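PDB 3WEU: L-lysine 6-oxidase from Marinomonas mediterranea, which oxidises the side-chain amine of free L-lysine with a cysteine tryptophylquinone cofactor, releasing ammonium and the hydrogen peroxide that makes the enzyme antibacterial. Local coordinates for residues P586-L594 with L604-A613; H625-R635 with F645-F655. All coordinates share one frame; numbering follows the deposited sequence.

Contacts 1 and 2 are two small antiparallel strand pairs that follow one another along the chain, their centres about 9 Å apart. Contact 2 has the larger share of buried residues; contact 1 lies nearer the surface, with Pro605 and Gly607 exposed and a molecule of ethanediol at its Trp587 end. The two pack together: Ile632 touches Pro586, Val589 and Tyr612, a tyrosine hydroxyl of contact 1 bonds to the backbone of contact 2, and Glu593 OE2 to His652 NE2. Both rest on backbone ladders reinforced by a threonine hydroxyl, but in 586-594 with 604-613 aromatic faces and an amide dominate one end, whereas 625-635 with 645-655 adds charged side chains joined through waters.

Contact 1: P586-L594 with L604-A613; sequences PWDVLTGEL and LPAGQQINYA. With EDO (1,2-ethanediol), chain J.
A two-stranded antiparallel sheet, strands 588-590 and 609-611, joins 586-594 to 604-613, with helix 596-602 in the connection between them. Val589 and Ile610 form its hydrogen-bonded pair, Val589 N giving to Ile610 O (3.1 Å) and Ile610 N to Val589 O (2.7 Å). Tyr612 N extends the ladder to Trp587 O, lying above the carbonyl plane.

At the Thr591 end a side chain joins the backbone bonds. With chi1 at 50°, Thr591 OG1 turns to the 605-608 loop: it donates to Pro605 O at 2.7 Å, in the carbonyl plane on a lone pair, and accepts from Gln608 N. The Thr591 backbone also binds Gln608 O and Gly607 N. Thr591 CG2 packs against Ile610 CD1 (3.5 Å) and Leu604 CD1.

Tyr612 lies on the same side of the sheet as Val589, and Pro586 CB rests over its ring, 3.9 Å from the centroid, in a CH-pi contact. The phenol oxygen reaches beyond the pair to Ala630 O. On the other side, Gln609 CD lies against Asp588 CB, while its NE2 binds Asn314.

Trp587, not far along the chain from the tryptophylquinone at Trp581, receives an amide over one face. A chi1 of 180° swings the Asn611 amide over it, nearly perpendicular (87°), with ND2 above the centre of the Trp587 indole, 3.0 Å from its plane. Water 2 links Asn611 ND2 to Asp588 OD2, the other oxygen, OD1, being hydrogen-bonded to Tyr579 OH. Trp587 NE1 donates to an ethanediol, probably from the crystallisation liquor, whose O2 lies at the ring edge.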
loop_
_atom_site.group_PDB
_atom_site.type_symbol
_atom_site.label_atom_id
_atom_site.label_comp_id
_atom_site.label_asym_id
_atom_site.label_seq_id
_atom_site.Cartn_x
_atom_site.Cartn_y
_atom_site.Cartn_z
ATOM N N PRO A 586 -26.154 3.987 11.989
ATOM C CA PRO A 586 -27.212 3.744 11.021
ATOM C C PRO A 586 -26.678 3.246 9.709
ATOM O O PRO A 586 -25.482 3.467 9.378
ATOM C CB PRO A 586 -27.839 5.145 10.823
ATOM C CG PRO A 586 -27.526 5.839 12.059
ATOM C CD PRO A 586 -26.145 5.389 12.444
ATOM N N TRP A 587 -27.520 2.575 8.960
ATOM C CA TRP A 587 -27.122 2.006 7.673
ATOM C C TRP A 587 -28.037 2.343 6.551
ATOM O O TRP A 587 -27.557 2.782 5.484
ATOM C CB TRP A 587 -26.919 0.507 7.821
ATOM C CG TRP A 587 -26.115 -0.127 6.754
ATOM C CD1 TRP A 587 -26.479 -1.166 5.933
ATOM C CD2 TRP A 587 -24.766 0.195 6.421
ATOM N NE1 TRP A 587 -25.438 -1.474 5.119
ATOM C CE2 TRP A 587 -24.377 -0.661 5.394
ATOM C CE3 TRP A 587 -23.887 1.142 6.864
ATOM C CZ2 TRP A 587 -23.123 -0.608 4.820
ATOM C CZ3 TRP A 587 -22.618 1.217 6.266
ATOM C CH2 TRP A 587 -22.274 0.346 5.258
ATOM N N ASP A 588 -29.346 2.106 6.731
ATOM C CA ASP A 588 -30.330 2.372 5.691
ATOM C C ASP A 588 -31.238 3.472 6.217
ATOM O O ASP A 588 -31.967 3.254 7.172
ATOM C CB ASP A 588 -31.103 1.121 5.387
ATOM C CG ASP A 588 -30.192 -0.068 5.177
ATOM O OD1 ASP A 588 -29.905 -0.809 6.133
ATOM O OD2 ASP A 588 -29.696 -0.204 4.054
ATOM N N VAL A 589 -31.116 4.654 5.622
ATOM C CA VAL A 589 -31.753 5.882 6.131
ATOM C C VAL A 589 -32.408 6.661 5.027
ATOM O O VAL A 589 -32.081 6.466 3.831
ATOM C CB VAL A 589 -30.741 6.783 6.857
ATOM C CG1 VAL A 589 -30.185 6.104 8.082
ATOM C CG2 VAL A 589 -29.648 7.277 5.940
ATOM N N LEU A 590 -33.329 7.560 5.408
ATOM C CA LEU A 590 -34.097 8.356 4.433
ATOM C C LEU A 590 -33.434 9.690 4.219
ATOM O O LEU A 590 -32.996 10.351 5.201
ATOM C CB LEU A 590 -35.539 8.553 4.946
ATOM C CG LEU A 590 -36.363 7.291 5.226
ATOM C CD1 LEU A 590 -37.766 7.732 5.656
ATOM C CD2 LEU A 590 -36.443 6.491 3.929
ATOM N N THR A 591 -33.310 10.094 2.948
ATOM C CA THR A 591 -32.839 11.388 2.647
ATOM C C THR A 591 -33.833 12.412 3.128
ATOM O O THR A 591 -35.051 12.233 3.026
ATOM C CB THR A 591 -32.625 11.603 1.136
ATOM O OG1 THR A 591 -33.832 11.183 0.476
ATOM C CG2 THR A 591 -31.488 10.798 0.657
ATOM N N GLY A 592 -33.285 13.532 3.566
ATOM C CA GLY A 592 -34.034 14.585 4.259
ATOM C C GLY A 592 -34.075 16.019 3.668
ATOM O O GLY A 592 -34.713 16.897 4.246
ATOM N N GLU A 593 -33.299 16.314 2.615
ATOM C CA GLU A 593 -33.233 17.711 2.106
ATOM C C GLU A 593 -34.535 17.970 1.330
ATOM O O GLU A 593 -34.797 17.318 0.355
ATOM C CB GLU A 593 -32.007 17.865 1.204
ATOM C CG GLU A 593 -30.687 17.561 1.953
ATOM C CD GLU A 593 -30.314 18.536 3.033
ATOM O OE1 GLU A 593 -30.917 19.660 3.065
ATOM O OE2 GLU A 593 -29.449 18.183 3.871
ATOM N N LEU A 594 -35.308 18.948 1.782
ATOM C CA LEU A 594 -36.586 19.295 1.237
ATOM C C LEU A 594 -36.520 20.593 0.434
ATOM O O LEU A 594 -37.491 20.987 -0.119
ATOM C CB LEU A 594 -37.551 19.508 2.390
ATOM C CG LEU A 594 -37.835 18.272 3.246
ATOM C CD1 LEU A 594 -38.827 18.644 4.356
ATOM C CD2 LEU A 594 -38.433 17.223 2.380
ATOM N N LEU A 604 -29.876 13.873 -4.411
ATOM C CA LEU A 604 -30.966 12.969 -4.222
ATOM C C LEU A 604 -32.240 13.714 -3.885
ATOM O O LEU A 604 -32.207 14.701 -3.143
ATOM C CB LEU A 604 -30.653 12.023 -3.044
ATOM C CG LEU A 604 -29.505 11.011 -3.290
ATOM C CD1 LEU A 604 -29.067 10.388 -1.943
ATOM C CD2 LEU A 604 -29.930 9.993 -4.339
ATOM N N PRO A 605 -33.362 13.152 -4.295
ATOM C CA PRO A 605 -34.690 13.640 -3.827
ATOM C C PRO A 605 -34.912 13.235 -2.399
ATOM O O PRO A 605 -34.245 12.315 -1.917
ATOM C CB PRO A 605 -35.659 12.941 -4.728
ATOM C CG PRO A 605 -34.955 11.607 -5.078
ATOM C CD PRO A 605 -33.485 11.932 -5.114
ATOM N N ALA A 606 -35.809 13.914 -1.720
ATOM C CA ALA A 606 -36.138 13.585 -0.341
ATOM C C ALA A 606 -36.923 12.265 -0.248
ATOM O O ALA A 606 -37.664 11.904 -1.152
ATOM C CB ALA A 606 -36.944 14.772 0.257
ATOM N N GLY A 607 -36.802 11.572 0.859
ATOM C CA GLY A 607 -37.712 10.456 1.144
ATOM C C GLY A 607 -37.209 9.125 0.576
ATOM O O GLY A 607 -37.896 8.112 0.694
ATOM N N GLN A 608 -35.967 9.089 0.035
ATOM C CA GLN A 608 -35.445 7.894 -0.572
ATOM C C GLN A 608 -34.541 7.194 0.443
ATOM O O GLN A 608 -33.757 7.901 1.112
ATOM C CB GLN A 608 -34.586 8.275 -1.776
ATOM C CG GLN A 608 -34.120 7.047 -2.554
ATOM C CD GLN A 608 -33.371 7.351 -3.809
ATOM O OE1 GLN A 608 -33.353 8.484 -4.287
ATOM N NE2 GLN A 608 -32.707 6.327 -4.333
ATOM N N GLN A 609 -34.602 5.853 0.572
ATOM C CA GLN A 609 -33.736 5.163 1.478
ATOM C C GLN A 609 -32.399 4.928 0.842
ATOM O O GLN A 609 -32.342 4.405 -0.235
ATOM C CB GLN A 609 -34.314 3.836 1.940
ATOM C CG GLN A 609 -33.566 3.272 3.141
ATOM C CD GLN A 609 -33.935 1.831 3.395
ATOM O OE1 GLN A 609 -33.627 0.944 2.571
ATOM N NE2 GLN A 609 -34.690 1.597 4.473
ATOM N N ILE A 610 -31.334 5.312 1.475
ATOM C CA ILE A 610 -30.013 5.160 0.883
ATOM C C ILE A 610 -29.035 4.822 1.953
ATOM O O ILE A 610 -29.327 4.844 3.121
ATOM C CB ILE A 610 -29.525 6.465 0.169
ATOM C CG1 ILE A 610 -29.080 7.560 1.095
ATOM C CG2 ILE A 610 -30.527 6.944 -0.830
ATOM C CD1 ILE A 610 -29.987 7.971 2.167
ATOM N N ASN A 611 -27.825 4.494 1.546
ATOM C CA ASN A 611 -26.813 4.138 2.541
ATOM C C ASN A 611 -26.317 5.342 3.357
ATOM O O ASN A 611 -25.859 6.410 2.831
ATOM C CB ASN A 611 -25.637 3.416 1.897
ATOM C CG ASN A 611 -24.563 3.048 2.937
ATOM O OD1 ASN A 611 -23.530 3.701 3.085
ATOM N ND2 ASN A 611 -24.809 1.969 3.641
ATOM N N TYR A 612 -26.388 5.173 4.664
ATOM C CA TYR A 612 -26.022 6.240 5.591
ATOM C C TYR A 612 -24.569 6.764 5.390
ATOM O O TYR A 612 -24.279 7.942 5.568
ATOM C CB TYR A 612 -26.159 5.722 7.031
ATOM C CG TYR A 612 -25.655 6.651 8.115
ATOM C CD1 TYR A 612 -26.397 7.771 8.495
ATOM C CD2 TYR A 612 -24.451 6.435 8.748
ATOM C CE1 TYR A 612 -25.969 8.628 9.468
ATOM C CE2 TYR A 612 -24.027 7.271 9.728
ATOM C CZ TYR A 612 -24.780 8.387 10.065
ATOM O OH TYR A 612 -24.343 9.251 10.999
ATOM N N ALA A 613 -23.650 5.832 5.168
ATOM C CA ALA A 613 -22.235 6.190 5.059
ATOM C C ALA A 613 -21.775 6.377 3.626
ATOM O O ALA A 613 -20.586 6.327 3.402
ATOM C CB ALA A 613 -21.396 5.103 5.708
HETATM C C1 EDO J . -24.363 -1.688 1.039
HETATM O O1 EDO J . -24.493 -0.542 1.876
HETATM C C2 EDO J . -25.440 -2.669 1.514
HETATM O O2 EDO J . -24.983 -3.390 2.681
HETATM O O HOH W 1 -34.831 3.437 6.712
HETATM O O HOH W 2 -27.221 0.457 2.772
HETATM O O HOH W 3 -32.932 14.942 -0.409
#

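Contact 2: H625-R635 with F645-F655; sequences HWSALAFIRDR and FTETERNHELF
Strands 631-634 and 645-648 form a beta hairpin, and the contact continues past its open end into the loops and short 3-10 turns of 625-635 and 645-655. Phe631 pairs with Thr648 and Arg633 with Thr646 as hydrogen-bonded pairs. Phe631 O takes two bonds from one residue: Thr648 N at 2.9 Å, bent to 132°, and Thr648 OG1 at 2.7 Å, the donors arriving from opposite faces of the carbonyl plane. A chi1 of 60° swings the Thr648 hydroxyl back toward the partner strand. It also accepts from water 5, which donates to Glu649 OE2 and accepts from Arg633 NH1, bridging two charges too far apart for a direct salt bridge; Glu649 OE2 also accepts from Phe49 N, and Arg633 NH1 donates to Val47 O.

Near the closed end of this antiparallel hairpin, Asp634 CB sits over the centre of the Phe645 ring, 3.9 Å from its centroid, as a CH-pi contact.

On the side facing Val589 of the neighbouring strand pair, Ile632 CD1 and Ala630 CB pack on Glu647 CG. The Glu647 carboxylate pairs with Arg614, and water 4 ties its OE2 to Ala630 N and Arg650 NE; Arg650 NH2 also donates to Arg614 O. Where the strands have ended, Asn651 N donates almost straight to Ala628 O (2.9 Å, 174°), and Leu654 CD2 fits against Ala628 CB (3.5 Å) and His625 ND1.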
loop_
_atom_site.group_PDB
_atom_site.type_symbol
_atom_site.label_atom_id
_atom_site.label_comp_id
_atom_site.label_asym_id
_atom_site.label_seq_id
_atom_site.Cartn_x
_atom_site.Cartn_y
_atom_site.Cartn_z
ATOM N N HIS A 625 -13.231 11.758 8.210
ATOM C CA HIS A 625 -14.487 12.430 7.857
ATOM C C HIS A 625 -15.802 12.017 8.558
ATOM O O HIS A 625 -16.857 12.376 8.111
ATOM C CB HIS A 625 -14.649 12.321 6.422
ATOM C CG HIS A 625 -13.590 13.040 5.675
ATOM N ND1 HIS A 625 -13.442 14.407 5.747
ATOM C CD2 HIS A 625 -12.650 12.601 4.808
ATOM C CE1 HIS A 625 -12.461 14.798 4.948
ATOM N NE2 HIS A 625 -11.964 13.724 4.355
ATOM N N TRP A 626 -15.681 11.320 9.676
ATOM C CA TRP A 626 -16.803 10.915 10.559
ATOM C C TRP A 626 -17.790 12.076 10.767
ATOM O O TRP A 626 -19.014 11.883 10.797
ATOM C CB TRP A 626 -16.275 10.314 11.863
ATOM C CG TRP A 626 -15.345 11.218 12.579
ATOM C CD1 TRP A 626 -14.020 11.382 12.303
ATOM C CD2 TRP A 626 -15.666 12.177 13.602
ATOM N NE1 TRP A 626 -13.486 12.369 13.108
ATOM C CE2 TRP A 626 -14.467 12.858 13.925
ATOM C CE3 TRP A 626 -16.846 12.537 14.275
ATOM C CZ2 TRP A 626 -14.413 13.886 14.876
ATOM C CZ3 TRP A 626 -16.782 13.505 15.252
ATOM C CH2 TRP A 626 -15.575 14.213 15.525
ATOM N N SER A 627 -17.262 13.282 10.959
ATOM C CA SER A 627 -18.072 14.388 11.341
ATOM C C SER A 627 -18.923 14.907 10.247
ATOM O O SER A 627 -19.781 15.785 10.497
ATOM C CB SER A 627 -17.278 15.536 11.990
ATOM O OG SER A 627 -16.429 16.179 11.074
ATOM N N ALA A 628 -18.732 14.398 9.026
ATOM C CA ALA A 628 -19.523 14.834 7.904
ATOM C C ALA A 628 -20.893 14.147 7.868
ATOM O O ALA A 628 -21.795 14.592 7.151
ATOM C CB ALA A 628 -18.808 14.525 6.615
ATOM N N LEU A 629 -21.043 13.085 8.640
ATOM C CA LEU A 629 -22.272 12.240 8.548
ATOM C C LEU A 629 -23.471 12.878 9.176
ATOM O O LEU A 629 -23.370 13.818 9.969
ATOM C CB LEU A 629 -22.070 10.844 9.130
ATOM C CG LEU A 629 -20.972 10.076 8.385
ATOM C CD1 LEU A 629 -20.412 8.885 9.146
ATOM C CD2 LEU A 629 -21.454 9.584 7.039
ATOM N N ALA A 630 -24.642 12.403 8.761
ATOM C CA ALA A 630 -25.891 12.981 9.167
ATOM C C ALA A 630 -26.279 12.574 10.581
ATOM O O ALA A 630 -25.891 11.507 11.085
ATOM C CB ALA A 630 -26.980 12.499 8.243
ATOM N N PHE A 631 -27.147 13.377 11.162
ATOM C CA PHE A 631 -27.880 12.980 12.349
ATOM C C PHE A 631 -29.273 12.613 11.910
ATOM O O PHE A 631 -29.984 13.418 11.238
ATOM C CB PHE A 631 -27.972 14.138 13.328
ATOM C CG PHE A 631 -26.696 14.370 14.066
ATOM C CD1 PHE A 631 -25.623 14.987 13.435
ATOM C CD2 PHE A 631 -26.502 13.821 15.331
ATOM C CE1 PHE A 631 -24.397 15.120 14.089
ATOM C CE2 PHE A 631 -25.282 13.963 16.005
ATOM C CZ PHE A 631 -24.233 14.635 15.374
ATOM N N ILE A 632 -29.672 11.432 12.297
ATOM C CA ILE A 632 -31.016 10.904 11.962
ATOM C C ILE A 632 -31.962 11.388 13.045
ATOM O O ILE A 632 -31.768 11.109 14.213
ATOM C CB ILE A 632 -31.033 9.363 11.882
ATOM C CG1 ILE A 632 -29.873 8.852 11.054
ATOM C CG2 ILE A 632 -32.365 8.852 11.351
ATOM C CD1 ILE A 632 -29.733 9.439 9.642
ATOM N N ARG A 633 -32.996 12.128 12.641
ATOM C CA ARG A 633 -33.878 12.738 13.582
ATOM C C ARG A 633 -35.331 12.875 13.112
ATOM O O ARG A 633 -35.608 12.868 11.891
ATOM C CB ARG A 633 -33.270 14.052 13.975
ATOM C CG ARG A 633 -34.019 15.294 13.740
ATOM C CD ARG A 633 -33.249 16.508 14.205
ATOM N NE ARG A 633 -33.787 17.047 15.391
ATOM C CZ ARG A 633 -33.304 18.143 15.976
ATOM N NH1 ARG A 633 -32.234 18.771 15.485
ATOM N NH2 ARG A 633 -33.890 18.638 17.021
ATOM N N ASP A 634 -36.238 12.917 14.095
ATOM C CA ASP A 634 -37.626 12.942 13.833
ATOM C C ASP A 634 -38.040 14.364 13.393
ATOM O O ASP A 634 -37.997 15.315 14.199
ATOM C CB ASP A 634 -38.428 12.467 15.036
ATOM C CG ASP A 634 -39.908 12.408 14.790
ATOM O OD1 ASP A 634 -40.380 12.613 13.671
ATOM O OD2 ASP A 634 -40.644 12.194 15.811
ATOM N N ARG A 635 -38.393 14.479 12.128
ATOM C CA ARG A 635 -38.841 15.730 11.511
ATOM C C ARG A 635 -40.283 16.113 11.914
ATOM O O ARG A 635 -40.749 17.233 11.632
ATOM C CB ARG A 635 -38.769 15.551 10.010
ATOM C CG ARG A 635 -37.358 15.473 9.469
ATOM C CD ARG A 635 -36.772 16.879 9.338
ATOM N NE ARG A 635 -35.830 16.902 8.252
ATOM C CZ ARG A 635 -35.898 17.624 7.151
ATOM N NH1 ARG A 635 -36.855 18.505 6.925
ATOM N NH2 ARG A 635 -34.945 17.481 6.269
ATOM N N PHE A 645 -38.382 9.995 10.503
ATOM C CA PHE A 645 -36.975 10.213 10.712
ATOM C C PHE A 645 -36.235 10.277 9.389
ATOM O O PHE A 645 -36.374 9.385 8.515
ATOM C CB PHE A 645 -36.360 9.042 11.483
ATOM C CG PHE A 645 -36.617 9.031 12.950
ATOM C CD1 PHE A 645 -37.781 8.538 13.485
ATOM C CD2 PHE A 645 -35.668 9.543 13.807
ATOM C CE1 PHE A 645 -37.977 8.532 14.877
ATOM C CE2 PHE A 645 -35.844 9.520 15.174
ATOM C CZ PHE A 645 -36.981 8.981 15.706
ATOM N N THR A 646 -35.444 11.294 9.216
ATOM C CA THR A 646 -34.589 11.398 8.093
ATOM C C THR A 646 -33.210 11.875 8.508
ATOM O O THR A 646 -32.974 12.386 9.632
ATOM C CB THR A 646 -35.071 12.460 7.025
ATOM O OG1 THR A 646 -34.884 13.770 7.532
ATOM C CG2 THR A 646 -36.540 12.324 6.684
ATOM N N GLU A 647 -32.280 11.781 7.550
ATOM C CA GLU A 647 -30.992 12.460 7.674
ATOM C C GLU A 647 -31.252 13.956 7.847
ATOM O O GLU A 647 -32.145 14.534 7.203
ATOM C CB GLU A 647 -30.178 12.359 6.352
ATOM C CG GLU A 647 -29.513 11.006 6.185
ATOM C CD GLU A 647 -28.520 10.946 5.067
ATOM O OE1 GLU A 647 -28.731 11.653 4.078
ATOM O OE2 GLU A 647 -27.542 10.211 5.226
ATOM N N THR A 648 -30.435 14.580 8.675
ATOM C CA THR A 648 -30.348 16.048 8.790
ATOM C C THR A 648 -28.833 16.365 8.939
ATOM O O THR A 648 -28.069 15.536 9.507
ATOM C CB THR A 648 -31.118 16.572 10.054
ATOM O OG1 THR A 648 -30.575 16.015 11.263
ATOM C CG2 THR A 648 -32.639 16.213 9.996
ATOM N N GLU A 649 -28.436 17.560 8.502
ATOM C CA GLU A 649 -27.131 18.122 8.797
ATOM C C GLU A 649 -25.938 17.316 8.230
ATOM O O GLU A 649 -24.785 17.466 8.685
ATOM C CB GLU A 649 -26.954 18.361 10.288
ATOM C CG GLU A 649 -27.972 19.320 10.882
ATOM C CD GLU A 649 -27.627 19.692 12.310
ATOM O OE1 GLU A 649 -26.612 20.427 12.492
ATOM O OE2 GLU A 649 -28.361 19.239 13.246
ATOM N N ARG A 650 -26.175 16.582 7.147
ATOM C CA ARG A 650 -25.047 15.893 6.455
ATOM C C ARG A 650 -24.224 16.959 5.765
ATOM O O ARG A 650 -24.788 17.896 5.238
ATOM C CB ARG A 650 -25.572 14.900 5.403
ATOM C CG ARG A 650 -24.544 13.821 5.080
ATOM C CD ARG A 650 -24.958 12.859 3.995
ATOM N NE ARG A 650 -24.311 11.556 4.163
ATOM C CZ ARG A 650 -23.414 10.992 3.339
ATOM N NH1 ARG A 650 -23.053 11.529 2.191
ATOM N NH2 ARG A 650 -22.900 9.838 3.677
ATOM N N ASN A 651 -22.900 16.840 5.741
ATOM C CA ASN A 651 -22.046 17.862 5.057
ATOM C C ASN A 651 -21.890 17.412 3.607
ATOM O O ASN A 651 -20.838 16.823 3.180
ATOM C CB ASN A 651 -20.731 18.029 5.764
ATOM C CG ASN A 651 -20.881 18.329 7.275
ATOM O OD1 ASN A 651 -21.930 18.536 7.786
ATOM N ND2 ASN A 651 -19.794 18.391 7.949
ATOM N N HIS A 652 -22.939 17.682 2.859
ATOM C CA HIS A 652 -23.041 17.152 1.509
ATOM C C HIS A 652 -21.916 17.691 0.632
ATOM O O HIS A 652 -21.457 17.001 -0.311
ATOM C CB HIS A 652 -24.350 17.553 0.848
ATOM C CG HIS A 652 -25.552 17.011 1.527
ATOM N ND1 HIS A 652 -25.801 15.664 1.636
ATOM C CD2 HIS A 652 -26.561 17.654 2.182
ATOM C CE1 HIS A 652 -26.940 15.501 2.292
ATOM N NE2 HIS A 652 -27.419 16.694 2.631
ATOM N N GLU A 653 -21.433 18.887 0.973
ATOM C CA GLU A 653 -20.402 19.536 0.154
ATOM C C GLU A 653 -19.061 18.821 0.137
ATOM O O GLU A 653 -18.283 18.998 -0.798
ATOM C CB GLU A 653 -20.256 21.008 0.554
ATOM C CG GLU A 653 -21.484 21.779 0.055
ATOM C CD GLU A 653 -21.315 23.334 0.021
ATOM O OE1 GLU A 653 -20.457 23.901 0.739
ATOM O OE2 GLU A 653 -22.051 24.017 -0.727
ATOM N N LEU A 654 -18.810 17.999 1.151
ATOM C CA LEU A 654 -17.639 17.152 1.186
ATOM C C LEU A 654 -17.545 16.142 0.061
ATOM O O LEU A 654 -16.453 15.738 -0.357
ATOM C CB LEU A 654 -17.566 16.436 2.527
ATOM C CG LEU A 654 -16.370 15.492 2.666
ATOM C CD1 LEU A 654 -15.069 16.279 2.672
ATOM C CD2 LEU A 654 -16.498 14.713 3.948
ATOM N N PHE A 655 -18.682 15.662 -0.393
ATOM C CA PHE A 655 -18.713 14.473 -1.212
ATOM C C PHE A 655 -18.804 14.878 -2.676
ATOM O O PHE A 655 -19.439 15.861 -3.010
ATOM C CB PHE A 655 -19.908 13.597 -0.805
ATOM C CG PHE A 655 -19.849 13.118 0.589
ATOM C CD1 PHE A 655 -19.096 12.002 0.889
ATOM C CD2 PHE A 655 -20.525 13.746 1.604
ATOM C CE1 PHE A 655 -19.005 11.542 2.178
ATOM C CE2 PHE A 655 -20.396 13.346 2.906
ATOM C CZ PHE A 655 -19.684 12.186 3.194
HETATM O O HOH W 4 -25.174 10.416 6.571
HETATM O O HOH W 5 -30.760 18.206 13.035
#